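Local coordinates for putative GH105 family protein (Salmonella enterica subsp. enterica serovar Paratyphi A, PDB 3QWT) that is of unknown function but, as a putative GH105-family member, probably hydrolyses unsaturated uronyl sugars and has an alpha/alpha toroid fold, at residues 111-116 with 171-176; 267-272 with 315-320. One frame throughout, in Å; residues are numbered along the deposited sequence.

Interaction 1 (111-116 with 171-176)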
# COMPACT_ATOMS: atom_id res chain seq x y z
N THR A 111 -0.05 -40.37 -9.10
CA THR A 111 0.47 -39.90 -10.39
C THR A 111 0.69 -38.37 -10.40
O THR A 111 1.29 -37.81 -11.33
CB THR A 111 -0.44 -40.34 -11.53
OG1 THR A 111 -1.76 -39.82 -11.32
CG2 THR A 111 -0.50 -41.89 -11.63
N MSE A 112 0.23 -37.70 -9.35
CA MSE A 112 0.42 -36.25 -9.15
C MSE A 112 1.86 -35.90 -8.79
O MSE A 112 2.37 -34.86 -9.22
CB MSE A 112 -0.54 -35.75 -8.05
CG MSE A 112 -0.37 -34.30 -7.62
SE MSE A 112 -1.11 -33.00 -8.93
CE MSE A 112 -2.92 -33.60 -8.93
N ALA A 113 2.51 -36.77 -8.02
CA ALA A 113 3.83 -36.48 -7.43
C ALA A 113 4.85 -35.86 -8.37
O ALA A 113 5.53 -34.91 -7.99
CB ALA A 113 4.41 -37.73 -6.77
N PRO A 114 4.97 -36.39 -9.60
CA PRO A 114 5.98 -35.78 -10.49
C PRO A 114 5.77 -34.28 -10.79
O PRO A 114 6.70 -33.62 -11.23
CB PRO A 114 5.87 -36.62 -11.77
CG PRO A 114 5.40 -37.98 -11.27
CD PRO A 114 4.45 -37.67 -10.13
N PHE A 115 4.59 -33.75 -10.55
CA PHE A 115 4.37 -32.35 -10.93
C PHE A 115 5.04 -31.34 -10.01
O PHE A 115 5.29 -30.20 -10.40
CB PHE A 115 2.90 -32.08 -11.21
CG PHE A 115 2.39 -32.84 -12.40
CD1 PHE A 115 2.73 -32.43 -13.68
CD2 PHE A 115 1.67 -34.01 -12.24
CE1 PHE A 115 2.30 -33.14 -14.78
CE2 PHE A 115 1.23 -34.73 -13.33
CZ PHE A 115 1.54 -34.30 -14.61
N LEU A 116 5.37 -31.80 -8.80
CA LEU A 116 6.25 -31.07 -7.92
C LEU A 116 7.56 -30.70 -8.65
O LEU A 116 7.96 -29.54 -8.66
CB LEU A 116 6.54 -31.90 -6.66
CG LEU A 116 7.58 -31.31 -5.70
CD1 LEU A 116 7.28 -29.87 -5.35
CD2 LEU A 116 7.65 -32.15 -4.41
N LEU A 171 0.34 -36.40 1.79
CA LEU A 171 0.99 -35.11 2.01
C LEU A 171 2.16 -34.90 1.06
O LEU A 171 2.44 -33.77 0.66
CB LEU A 171 1.39 -34.89 3.48
CG LEU A 171 0.19 -34.60 4.40
CD1 LEU A 171 0.51 -34.88 5.86
CD2 LEU A 171 -0.33 -33.17 4.23
N MSE A 172 2.83 -35.99 0.69
CA MSE A 172 3.99 -35.91 -0.18
C MSE A 172 3.61 -35.90 -1.67
O MSE A 172 4.18 -35.12 -2.46
CB MSE A 172 4.95 -37.08 0.10
CG MSE A 172 6.17 -37.16 -0.82
SE MSE A 172 7.49 -35.76 -0.46
CE MSE A 172 7.43 -34.87 -2.19
N MSE A 173 2.67 -36.75 -2.05
CA MSE A 173 2.35 -36.99 -3.46
C MSE A 173 1.41 -35.97 -4.12
O MSE A 173 1.41 -35.86 -5.34
CB MSE A 173 1.75 -38.38 -3.64
CG MSE A 173 2.50 -39.49 -2.91
SE MSE A 173 4.43 -39.40 -3.11
CE MSE A 173 4.85 -40.64 -1.64
N THR A 174 0.60 -35.26 -3.33
CA THR A 174 -0.33 -34.29 -3.90
C THR A 174 -0.34 -32.94 -3.19
O THR A 174 -0.34 -31.89 -3.83
CB THR A 174 -1.79 -34.84 -3.97
OG1 THR A 174 -1.85 -35.85 -4.98
CG2 THR A 174 -2.78 -33.76 -4.34
N VAL A 175 -0.37 -32.94 -1.87
CA VAL A 175 -0.41 -31.67 -1.19
C VAL A 175 0.80 -30.80 -1.50
O VAL A 175 0.65 -29.65 -1.90
CB VAL A 175 -0.53 -31.80 0.32
CG1 VAL A 175 -0.74 -30.40 0.90
CG2 VAL A 175 -1.67 -32.71 0.68
N LEU A 176 2.00 -31.32 -1.30
CA LEU A 176 3.17 -30.49 -1.50
C LEU A 176 3.26 -29.98 -2.95
O LEU A 176 3.53 -28.81 -3.18
CB LEU A 176 4.45 -31.22 -1.08
CG LEU A 176 5.74 -30.43 -1.33
CD1 LEU A 176 5.70 -29.09 -0.61
CD2 LEU A 176 6.92 -31.23 -0.87
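Met112 and Ala113 pack around the carbonyl oxygen of Met173, an example of a backbone oxygen met by carbon atoms and by an N-H too poorly angled to bond. Met112 CG approaches Met173 O to 3.3 Å, while the backbone N of Ala113 lies 3.0 Å from the same Met173 O. Thr174 OG1 also faces Met112, with CB of Met112 3.3 Å from it; the two side chains cross at about a right angle. The bond that satisfies this buried hydroxyl runs to Val109 O, just ahead of 111-116, and ties the approach to helix 114-125 to helix 170-184. The latter helix widens here into a pi-type turn, in which Leu176 N bonds to Leu171 O at 3.2 Å.

Both helices belong to the alpha/alpha toroid, a closed ring of helical hairpins, and meet in its buried interior. Helix 67-83 lies against Leu116, Met172 and Met173, and helix 231-248 lies against Met172, Met173 and Leu176. Met112 reaches helix 131-143 through Trp137, Trp140 and Ala141.

The remaining contacts are apolar. Leu116 sends one methyl, CD2, to two partners on the far helix: Met172 CE at 3.5 Å and Leu176 CD2 at 3.7 Å. Leu116 holds CG anti to its backbone N (chi1 174°), beside the carbonyl carbon, and its side chain crosses that of Met172 at about a right angle. The selenomethionine chain of Met172 is bent at chi2 and chi3, and its terminal methyl comes nearer the opposing segment than its root suggests. Met173 behaves in the contrary way: its selenium lies 4.0 Å from Ala113 CB, but its CE turns off from 111-116, and the side chain is about 4 Å from a bound glycerol, probably a crystallisation additive.

Interaction 2 (267-272 with 315-320); sequences QIAALA and RHYAQV
Ile268 lays its CG2 methyl over the face of the Tyr317 ring, a clear example of a CH-pi contact between a branched aliphatic side chain and an aromatic one. The methyl stands 3.8 Å from the ring centroid and only 11° off the normal, with CD1 of Tyr317 the ring atom nearest to Ile268 CG2 at 3.7 Å. Ile268 has CG2 anti to its backbone N, beside the carbonyl carbon, and it is this branch, not CG1, that does the touching.

Tyr317 meets it with CG anti to its own carbonyl carbon (chi1 -81°), on a CB that points toward helix 255-272. The ring is gripped from both faces: opposite the isoleucine methyl, CE1 of His316 sits 3.4 Å above the ring plane, over its centre. This second face is thus covered by the preceding residue in the chain, whose NE2 makes a weak hydrogen bond to Glu314.

Around the ring the contacts become thinner. Ala272 CB lies at the edge, in plane, 4.0 Å from Tyr317 CE1, so one small methyl abuts the rim without covering a face. At the phenol end, Tyr317 OH comes to 3.3 Å from Ala269 CB. One turn on from Tyr317, Val320 brings CG2 to the same alanine methyl from another direction, roughly at a right angle to the ring contact, Ala272 CB to Val320 CG2 being 4.0 Å.

Helix 294-309 packs against both segments, touching Ile268 through Ile304 and Ala307, and Val320 through Ile304. A tyrosine with one face on Ile268, its edge at Ala272 and its hydroxyl end at Ala269 joins the end of helix 255-272 to the region leading into helix 318-330, as plain helix-to-helix packing at the periphery of an alpha/alpha toroid.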
# COMPACT_ATOMS: atom_id res chain seq x y z
N GLN A 267 7.20 -35.07 16.53
CA GLN A 267 7.64 -36.25 15.79
C GLN A 267 9.14 -36.51 15.96
O GLN A 267 9.54 -37.62 16.26
CB GLN A 267 7.32 -36.18 14.29
CG GLN A 267 7.57 -37.54 13.60
CD GLN A 267 7.58 -37.46 12.09
OE1 GLN A 267 8.32 -36.67 11.50
NE2 GLN A 267 6.75 -38.28 11.45
N ILE A 268 9.95 -35.49 15.75
CA ILE A 268 11.39 -35.65 15.79
C ILE A 268 11.82 -36.14 17.19
O ILE A 268 12.64 -37.06 17.31
CB ILE A 268 12.09 -34.36 15.31
CG1 ILE A 268 11.83 -34.16 13.80
CG2 ILE A 268 13.55 -34.39 15.59
CD1 ILE A 268 12.70 -33.08 13.10
N ALA A 269 11.22 -35.60 18.24
CA ALA A 269 11.51 -36.08 19.59
C ALA A 269 11.19 -37.56 19.73
O ALA A 269 11.96 -38.32 20.33
CB ALA A 269 10.76 -35.24 20.65
N ALA A 270 10.04 -37.98 19.20
CA ALA A 270 9.65 -39.38 19.31
C ALA A 270 10.55 -40.30 18.48
O ALA A 270 10.78 -41.47 18.84
CB ALA A 270 8.20 -39.56 18.94
N LEU A 271 11.06 -39.77 17.39
CA LEU A 271 11.93 -40.52 16.50
C LEU A 271 13.29 -40.69 17.14
O LEU A 271 13.95 -41.71 16.98
CB LEU A 271 12.08 -39.81 15.15
CG LEU A 271 10.90 -39.94 14.18
CD1 LEU A 271 10.94 -38.85 13.13
CD2 LEU A 271 10.91 -41.33 13.52
N ALA A 272 13.72 -39.66 17.86
CA ALA A 272 15.02 -39.71 18.51
C ALA A 272 15.07 -40.95 19.40
O ALA A 272 16.07 -41.69 19.39
CB ALA A 272 15.25 -38.47 19.32
N ARG A 315 19.74 -27.65 17.90
CA ARG A 315 20.96 -28.22 17.33
C ARG A 315 21.24 -29.66 17.73
O ARG A 315 21.85 -30.42 16.96
CB ARG A 315 22.20 -27.40 17.72
CG ARG A 315 22.27 -26.01 17.16
CD ARG A 315 22.88 -25.97 15.78
NE ARG A 315 22.54 -24.71 15.13
CZ ARG A 315 22.72 -24.44 13.84
NH1 ARG A 315 23.24 -25.36 13.04
NH2 ARG A 315 22.36 -23.25 13.36
N HIS A 316 20.86 -30.04 18.94
CA HIS A 316 21.32 -31.33 19.46
C HIS A 316 20.76 -32.50 18.66
O HIS A 316 21.33 -33.59 18.67
CB HIS A 316 20.97 -31.49 20.92
CG HIS A 316 19.50 -31.57 21.17
ND1 HIS A 316 18.78 -32.73 20.99
CD2 HIS A 316 18.61 -30.63 21.56
CE1 HIS A 316 17.51 -32.51 21.28
NE2 HIS A 316 17.38 -31.24 21.62
N TYR A 317 19.67 -32.26 17.95
CA TYR A 317 19.08 -33.31 17.13
C TYR A 317 19.98 -33.71 15.97
O TYR A 317 19.70 -34.70 15.28
CB TYR A 317 17.72 -32.89 16.59
CG TYR A 317 16.61 -33.07 17.60
CD1 TYR A 317 16.31 -34.32 18.11
CD2 TYR A 317 15.87 -31.98 18.03
CE1 TYR A 317 15.30 -34.49 19.03
CE2 TYR A 317 14.86 -32.13 18.95
CZ TYR A 317 14.57 -33.39 19.45
OH TYR A 317 13.56 -33.52 20.36
N ALA A 318 21.05 -32.95 15.76
CA ALA A 318 21.98 -33.28 14.69
C ALA A 318 22.54 -34.70 14.86
O ALA A 318 22.60 -35.45 13.90
CB ALA A 318 23.10 -32.27 14.62
N GLN A 319 22.93 -35.05 16.09
CA GLN A 319 23.50 -36.37 16.34
C GLN A 319 22.61 -37.47 15.77
O GLN A 319 23.09 -38.39 15.13
CB GLN A 319 23.70 -36.60 17.84
CG GLN A 319 24.82 -35.79 18.45
CD GLN A 319 24.71 -35.71 19.97
OE1 GLN A 319 23.77 -35.11 20.50
NE2 GLN A 319 25.68 -36.31 20.67
N VAL A 320 21.31 -37.35 15.99
CA VAL A 320 20.37 -38.31 15.41
C VAL A 320 20.54 -38.41 13.89
O VAL A 320 20.69 -39.50 13.33
CB VAL A 320 18.94 -37.92 15.71
CG1 VAL A 320 18.01 -38.74 14.84
CG2 VAL A 320 18.66 -38.11 17.18

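How the interactions relate
Interactions 1 and 2 contrast a buried with a peripheral contact in a single toroid. Interaction 1 opens and closes earlier in the chain than interaction 2, and their centres lie 26 Å apart, with nearest atoms about 9 Å apart and no touch. From the centre of the chain, interaction 1 is about 10 Å away and interaction 2 about 18 Å. Helix 231-248 is a shared neighbour: it packs on segment 171-176 and, through Gln267 and Leu271, on segment 267-272, though these two residues do not touch 315-320. The glycerol near Met173 may mark a pocket, and belongs to interaction 1.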